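Local structure of Exo-alpha-sialidase (Clostridium perfringens, 2V72) at residues R63-R73 against S135-E143. The protein binds galactose through the family 32 carbohydrate-binding module of a large sialidase toxin and is likely to let the enzyme engage host glycans. Sequence-based numbering, arbitrary orientation.
Sequences RKVSSIAITPR and SIAELNVYE. With CA (calcium ion), chain B; GAL (beta-D-galactopyranose), chain C.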
ATOM      1  N   ARG A  63       4.745 -15.949  -0.476  1.00 55.12           N
ATOM      2  CA  ARG A  63       4.350 -15.702  -1.858  1.00 54.88           C
ATOM      3  C   ARG A  63       5.558 -15.297  -2.699  1.00 54.67           C
ATOM      4  O   ARG A  63       6.575 -14.865  -2.160  1.00 54.54           O
ATOM      5  CB  ARG A  63       3.299 -14.587  -1.914  1.00 55.11           C
ATOM      6  CG  ARG A  63       2.122 -14.749  -0.969  1.00 55.00           C
ATOM      7  CD  ARG A  63       1.071 -15.700  -1.507  1.00 55.41           C
ATOM      8  NE  ARG A  63      -0.093 -15.700  -0.626  1.00 57.17           N
ATOM      9  CZ  ARG A  63      -1.249 -16.321  -0.865  1.00 57.52           C
ATOM     10  NH1 ARG A  63      -1.437 -17.022  -1.980  1.00 56.02           N
ATOM     11  NH2 ARG A  63      -2.225 -16.233   0.032  1.00 57.20           N
ATOM     12  N   LYS A  64       5.433 -15.441  -4.017  1.00 54.44           N
ATOM     13  CA  LYS A  64       6.435 -14.955  -4.966  1.00 54.29           C
ATOM     14  C   LYS A  64       5.825 -13.825  -5.788  1.00 53.74           C
ATOM     15  O   LYS A  64       5.192 -14.071  -6.823  1.00 54.11           O
ATOM     16  CB  LYS A  64       6.908 -16.080  -5.890  1.00 54.12           C
ATOM     17  CG  LYS A  64       7.775 -17.129  -5.228  1.00 54.98           C
ATOM     18  CD  LYS A  64       8.217 -18.186  -6.245  1.00 55.13           C
ATOM     19  CE  LYS A  64       9.083 -19.264  -5.597  1.00 57.41           C
ATOM     20  NZ  LYS A  64      10.281 -18.695  -4.894  1.00 57.58           N
ATOM     21  N   VAL A  65       6.010 -12.586  -5.338  1.00 52.78           N
ATOM     22  CA  VAL A  65       5.253 -11.485  -5.918  1.00 51.77           C
ATOM     23  C   VAL A  65       5.969 -10.838  -7.101  1.00 51.21           C
ATOM     24  O   VAL A  65       7.138 -10.453  -7.017  1.00 50.90           O
ATOM     25  CB  VAL A  65       4.731 -10.449  -4.839  1.00 51.93           C
ATOM     26  CG1 VAL A  65       4.585 -11.109  -3.469  1.00 51.20           C
ATOM     27  CG2 VAL A  65       5.598  -9.205  -4.743  1.00 51.45           C
ATOM     28  N   SER A  66       5.250 -10.758  -8.217  1.00 50.49           N
ATOM     29  CA  SER A  66       5.781 -10.172  -9.442  1.00 49.68           C
ATOM     30  C   SER A  66       5.344  -8.722  -9.624  1.00 48.83           C
ATOM     31  O   SER A  66       6.006  -7.967 -10.326  1.00 48.90           O
ATOM     32  CB  SER A  66       5.420 -11.024 -10.669  1.00 49.75           C
ATOM     33  OG  SER A  66       4.101 -11.540 -10.591  1.00 51.13           O
ATOM     34  N   SER A  67       4.242  -8.327  -8.988  1.00 47.61           N
ATOM     35  CA  SER A  67       3.778  -6.935  -9.073  1.00 46.70           C
ATOM     36  C   SER A  67       2.824  -6.514  -7.963  1.00 45.93           C
ATOM     37  O   SER A  67       2.237  -7.347  -7.269  1.00 45.46           O
ATOM     38  CB  SER A  67       3.146  -6.628 -10.446  1.00 46.58           C
ATOM     39  OG  SER A  67       1.898  -7.273 -10.601  1.00 46.14           O
ATOM     40  N   ILE A  68       2.685  -5.198  -7.813  1.00 45.39           N
ATOM     41  CA  ILE A  68       1.783  -4.588  -6.830  1.00 44.83           C
ATOM     42  C   ILE A  68       1.053  -3.416  -7.496  1.00 44.66           C
ATOM     43  O   ILE A  68       1.688  -2.564  -8.120  1.00 44.39           O
ATOM     44  CB  ILE A  68       2.559  -4.106  -5.567  1.00 44.58           C
ATOM     45  CG1 ILE A  68       3.257  -5.287  -4.874  1.00 44.13           C
ATOM     46  CG2 ILE A  68       1.630  -3.401  -4.582  1.00 44.49           C
ATOM     47  CD1 ILE A  68       4.507  -4.914  -4.118  1.00 42.70           C
ATOM     48  N   ALA A  69      -0.272  -3.391  -7.373  1.00 44.49           N
ATOM     49  CA  ALA A  69      -1.071  -2.274  -7.872  1.00 44.84           C
ATOM     50  C   ALA A  69      -1.620  -1.435  -6.724  1.00 44.98           C
ATOM     51  O   ALA A  69      -2.377  -1.925  -5.878  1.00 44.95           O
ATOM     52  CB  ALA A  69      -2.197  -2.765  -8.781  1.00 44.68           C
ATOM     53  N   ILE A  70      -1.217  -0.169  -6.705  1.00 45.48           N
ATOM     54  CA  ILE A  70      -1.626   0.791  -5.677  1.00 45.66           C
ATOM     55  C   ILE A  70      -2.660   1.754  -6.268  1.00 45.84           C
ATOM     56  O   ILE A  70      -2.322   2.665  -7.040  1.00 45.56           O
ATOM     57  CB  ILE A  70      -0.409   1.575  -5.113  1.00 45.86           C
ATOM     58  CG1 ILE A  70       0.652   0.617  -4.547  1.00 46.64           C
ATOM     59  CG2 ILE A  70      -0.851   2.587  -4.059  1.00 45.01           C
ATOM     60  CD1 ILE A  70       1.685   0.141  -5.586  1.00 48.32           C
ATOM     61  N   THR A  71      -3.918   1.533  -5.896  1.00 46.03           N
ATOM     62  CA  THR A  71      -5.045   2.341  -6.361  1.00 46.06           C
ATOM     63  C   THR A  71      -5.282   3.542  -5.434  1.00 46.25           C
ATOM     64  O   THR A  71      -5.645   3.369  -4.267  1.00 46.23           O
ATOM     65  CB  THR A  71      -6.330   1.495  -6.426  1.00 45.99           C
ATOM     66  OG1 THR A  71      -6.073   0.287  -7.155  1.00 46.11           O
ATOM     67  CG2 THR A  71      -7.479   2.271  -7.079  1.00 46.00           C
ATOM     68  N   PRO A  72      -5.072   4.766  -5.953  1.00 46.48           N
ATOM     69  CA  PRO A  72      -5.371   5.968  -5.188  1.00 46.62           C
ATOM     70  C   PRO A  72      -6.867   6.151  -4.951  1.00 47.24           C
ATOM     71  O   PRO A  72      -7.690   5.426  -5.521  1.00 47.35           O
ATOM     72  CB  PRO A  72      -4.837   7.098  -6.085  1.00 46.43           C
ATOM     73  CG  PRO A  72      -3.935   6.443  -7.054  1.00 46.07           C
ATOM     74  CD  PRO A  72      -4.519   5.097  -7.278  1.00 46.25           C
ATOM     75  N   ARG A  73      -7.208   7.127  -4.118  1.00 48.05           N
ATOM     76  CA  ARG A  73      -8.596   7.500  -3.880  1.00 48.73           C
ATOM     77  C   ARG A  73      -9.317   7.889  -5.171  1.00 49.68           C
ATOM     78  O   ARG A  73      -8.800   8.634  -6.001  1.00 49.70           O
ATOM     79  CB  ARG A  73      -8.688   8.620  -2.846  1.00 48.42           C
ATOM     80  CG  ARG A  73      -7.970   9.907  -3.213  1.00 47.62           C
ATOM     81  CD  ARG A  73      -7.925  10.856  -2.031  1.00 45.57           C
ATOM     82  NE  ARG A  73      -9.262  11.226  -1.577  1.00 44.79           N
ATOM     83  CZ  ARG A  73      -9.557  11.660  -0.355  1.00 44.50           C
ATOM     84  NH1 ARG A  73      -8.613  11.776   0.578  1.00 43.75           N
ATOM     85  NH2 ARG A  73     -10.809  11.965  -0.059  1.00 44.08           N
ATOM     86  N   SER A 135      -3.056   8.124   1.519  1.00 42.96           N
ATOM     87  CA  SER A 135      -4.260   7.338   1.279  1.00 42.30           C
ATOM     88  C   SER A 135      -4.041   6.289   0.186  1.00 42.52           C
ATOM     89  O   SER A 135      -3.264   6.505  -0.752  1.00 42.48           O
ATOM     90  CB  SER A 135      -5.463   8.232   0.944  1.00 42.35           C
ATOM     91  OG  SER A 135      -5.228   9.081  -0.168  1.00 41.70           O
ATOM     92  N   ILE A 136      -4.701   5.144   0.353  1.00 42.44           N
ATOM     93  CA  ILE A 136      -4.728   4.061  -0.619  1.00 42.44           C
ATOM     94  C   ILE A 136      -6.131   3.468  -0.545  1.00 43.07           C
ATOM     95  O   ILE A 136      -6.562   3.009   0.516  1.00 43.07           O
ATOM     96  CB  ILE A 136      -3.669   2.946  -0.320  1.00 42.47           C
ATOM     97  CG1 ILE A 136      -2.239   3.448  -0.567  1.00 42.06           C
ATOM     98  CG2 ILE A 136      -3.929   1.699  -1.174  1.00 41.89           C
ATOM     99  CD1 ILE A 136      -1.142   2.505  -0.067  1.00 41.79           C
ATOM    100  N   ALA A 137      -6.847   3.492  -1.663  1.00 43.43           N
ATOM    101  CA  ALA A 137      -8.204   2.950  -1.707  1.00 43.72           C
ATOM    102  C   ALA A 137      -8.199   1.439  -1.920  1.00 43.74           C
ATOM    103  O   ALA A 137      -9.033   0.733  -1.351  1.00 43.80           O
ATOM    104  CB  ALA A 137      -9.051   3.669  -2.776  1.00 43.54           C
ATOM    105  N   GLU A 138      -7.258   0.950  -2.727  1.00 44.08           N
ATOM    106  CA  GLU A 138      -7.090  -0.490  -2.960  1.00 44.68           C
ATOM    107  C   GLU A 138      -5.627  -0.890  -3.168  1.00 44.96           C
ATOM    108  O   GLU A 138      -4.854  -0.164  -3.795  1.00 45.07           O
ATOM    109  CB  GLU A 138      -7.919  -0.969  -4.157  1.00 44.92           C
ATOM    110  CG  GLU A 138      -9.376  -1.260  -3.865  1.00 45.54           C
ATOM    111  CD  GLU A 138      -9.560  -2.320  -2.811  1.00 46.57           C
ATOM    112  OE1 GLU A 138      -9.150  -3.482  -3.034  1.00 47.16           O
ATOM    113  OE2 GLU A 138     -10.130  -1.988  -1.754  1.00 47.75           O
ATOM    114  N   LEU A 139      -5.266  -2.050  -2.628  1.00 45.09           N
ATOM    115  CA  LEU A 139      -3.943  -2.612  -2.801  1.00 45.19           C
ATOM    116  C   LEU A 139      -4.062  -4.075  -3.198  1.00 44.99           C
ATOM    117  O   LEU A 139      -4.700  -4.871  -2.502  1.00 45.00           O
ATOM    118  CB  LEU A 139      -3.104  -2.465  -1.526  1.00 45.52           C
ATOM    119  CG  LEU A 139      -1.635  -2.833  -1.748  1.00 46.24           C
ATOM    120  CD1 LEU A 139      -0.707  -1.836  -1.089  1.00 48.12           C
ATOM    121  CD2 LEU A 139      -1.326  -4.268  -1.317  1.00 46.73           C
ATOM    122  N   ASN A 140      -3.451  -4.411  -4.331  1.00 44.28           N
ATOM    123  CA  ASN A 140      -3.482  -5.766  -4.842  1.00 43.84           C
ATOM    124  C   ASN A 140      -2.071  -6.288  -5.064  1.00 44.16           C
ATOM    125  O   ASN A 140      -1.151  -5.514  -5.362  1.00 44.04           O
ATOM    126  CB  ASN A 140      -4.296  -5.823  -6.135  1.00 43.36           C
ATOM    127  CG  ASN A 140      -5.772  -5.711  -5.886  1.00 42.31           C
ATOM    128  OD1 ASN A 140      -6.423  -6.694  -5.529  1.00 40.63           O
ATOM    129  ND2 ASN A 140      -6.315  -4.507  -6.056  1.00 40.66           N
ATOM    130  N   VAL A 141      -1.898  -7.593  -4.888  1.00 44.42           N
ATOM    131  CA  VAL A 141      -0.573  -8.202  -5.000  1.00 45.36           C
ATOM    132  C   VAL A 141      -0.666  -9.375  -5.951  1.00 45.52           C
ATOM    133  O   VAL A 141      -1.564 -10.210  -5.842  1.00 45.71           O
ATOM    134  CB  VAL A 141       0.008  -8.646  -3.629  1.00 45.34           C
ATOM    135  CG1 VAL A 141       1.486  -8.999  -3.764  1.00 46.20           C
ATOM    136  CG2 VAL A 141      -0.149  -7.542  -2.583  1.00 45.58           C
ATOM    137  N   TYR A 142       0.252  -9.418  -6.903  1.00 45.88           N
ATOM    138  CA  TYR A 142       0.158 -10.397  -7.965  1.00 46.08           C
ATOM    139  C   TYR A 142       1.329 -11.350  -7.927  1.00 46.56           C
ATOM    140  O   TYR A 142       2.447 -10.948  -7.597  1.00 46.68           O
ATOM    141  CB  TYR A 142       0.035  -9.690  -9.315  1.00 45.78           C
ATOM    142  CG  TYR A 142      -1.210  -8.844  -9.399  1.00 45.38           C
ATOM    143  CD1 TYR A 142      -1.214  -7.525  -8.934  1.00 45.23           C
ATOM    144  CD2 TYR A 142      -2.395  -9.368  -9.909  1.00 45.03           C
ATOM    145  CE1 TYR A 142      -2.359  -6.752  -8.996  1.00 45.42           C
ATOM    146  CE2 TYR A 142      -3.548  -8.599  -9.975  1.00 45.04           C
ATOM    147  CZ  TYR A 142      -3.523  -7.297  -9.514  1.00 45.19           C
ATOM    148  OH  TYR A 142      -4.660  -6.533  -9.573  1.00 44.73           O
ATOM    149  N   GLU A 143       1.046 -12.617  -8.216  1.00 47.28           N
ATOM    150  CA  GLU A 143       2.076 -13.643  -8.405  1.00 48.63           C
ATOM    151  C   GLU A 143       2.107 -14.038  -9.884  1.00 48.42           C
ATOM    152  O   GLU A 143       2.852 -14.933 -10.279  1.00 48.74           O
ATOM    153  CB  GLU A 143       1.808 -14.893  -7.546  1.00 48.51           C
ATOM    154  CG  GLU A 143       1.583 -14.641  -6.061  1.00 49.60           C
ATOM    155  CD  GLU A 143       1.773 -15.900  -5.224  1.00 50.19           C
ATOM    156  OE1 GLU A 143       2.941 -16.290  -4.989  1.00 52.35           O
ATOM    157  OE2 GLU A 143       0.759 -16.503  -4.799  1.00 52.48           O
TER
HETATM  158 CA    CA B1139     -11.021  -0.124  -0.515  1.00 42.43          CA
HETATM  159  C1  GAL C1140     -11.369  15.644   3.490  1.00 48.53           C
HETATM  160  C2  GAL C1140     -11.251  14.347   2.692  1.00 48.85           C
HETATM  161  C3  GAL C1140     -10.741  13.203   3.575  1.00 48.25           C
HETATM  162  C4  GAL C1140      -9.520  13.609   4.403  1.00 48.00           C
HETATM  163  C5  GAL C1140      -9.734  14.947   5.097  1.00 48.42           C
HETATM  164  C6  GAL C1140      -8.455  15.397   5.797  1.00 47.79           C
HETATM  165  O1  GAL C1140     -11.641  16.692   2.596  1.00 49.22           O
HETATM  166  O2  GAL C1140     -12.496  14.022   2.108  1.00 48.29           O
HETATM  167  O3  GAL C1140     -10.385  12.112   2.760  1.00 47.96           O
HETATM  168  O4  GAL C1140      -8.385  13.707   3.571  1.00 47.65           O
HETATM  169  O5  GAL C1140     -10.148  15.930   4.154  1.00 49.00           O
HETATM  170  O6  GAL C1140      -8.752  16.427   6.715  1.00 47.84           O
HETATM  171  O   HOH W   1      -5.060  -2.113  -6.567  1.00 42.66           O
HETATM  172  O   HOH W   2      -5.046   7.980  -2.724  1.00 47.59           O
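A69 and N140 exchange backbone hydrogen bonds, A69 N to N140 O and N140 N to A69 O, both 3.1 Å, midway along antiparallel strands 63-71 and 138-142. A classic beta bulge interrupts the pairing toward each end: S66 and S67 face Y142, while A137 and E138 face T71, whose O accepts from A137 N (2.9 Å) and E138 N.

On one face I68 and V141 touch I122, L139 touches I124, and I70 CG2 packs on I136 CG1. V141 CG1, anti to its own N (chi1 -168°), lies 3.7 Å from V65 CB. On the other face the Y142 ring presents its edge to A69 CB.

K64 N donates to E143 OE1 (2.8 Å) on its anti side, 28° out of the carboxylate plane. E143 OE2 makes a long salt bridge to R63 NH1 (3.6 Å), the planes nearly perpendicular; R63 also pairs with E15.

A137 O (2.3 Å) and E138 OE2 (2.4 Å) bind calcium, with S31, D34, N36 and T39 completing the site; Q13 also meets E138. R73 NH1 and NH2 donate to galactose O3, NE to S75 O. The bulge at A137 and E138 thus ties metal ligands to the strand leading into this beta-sandwich's sugar pocket.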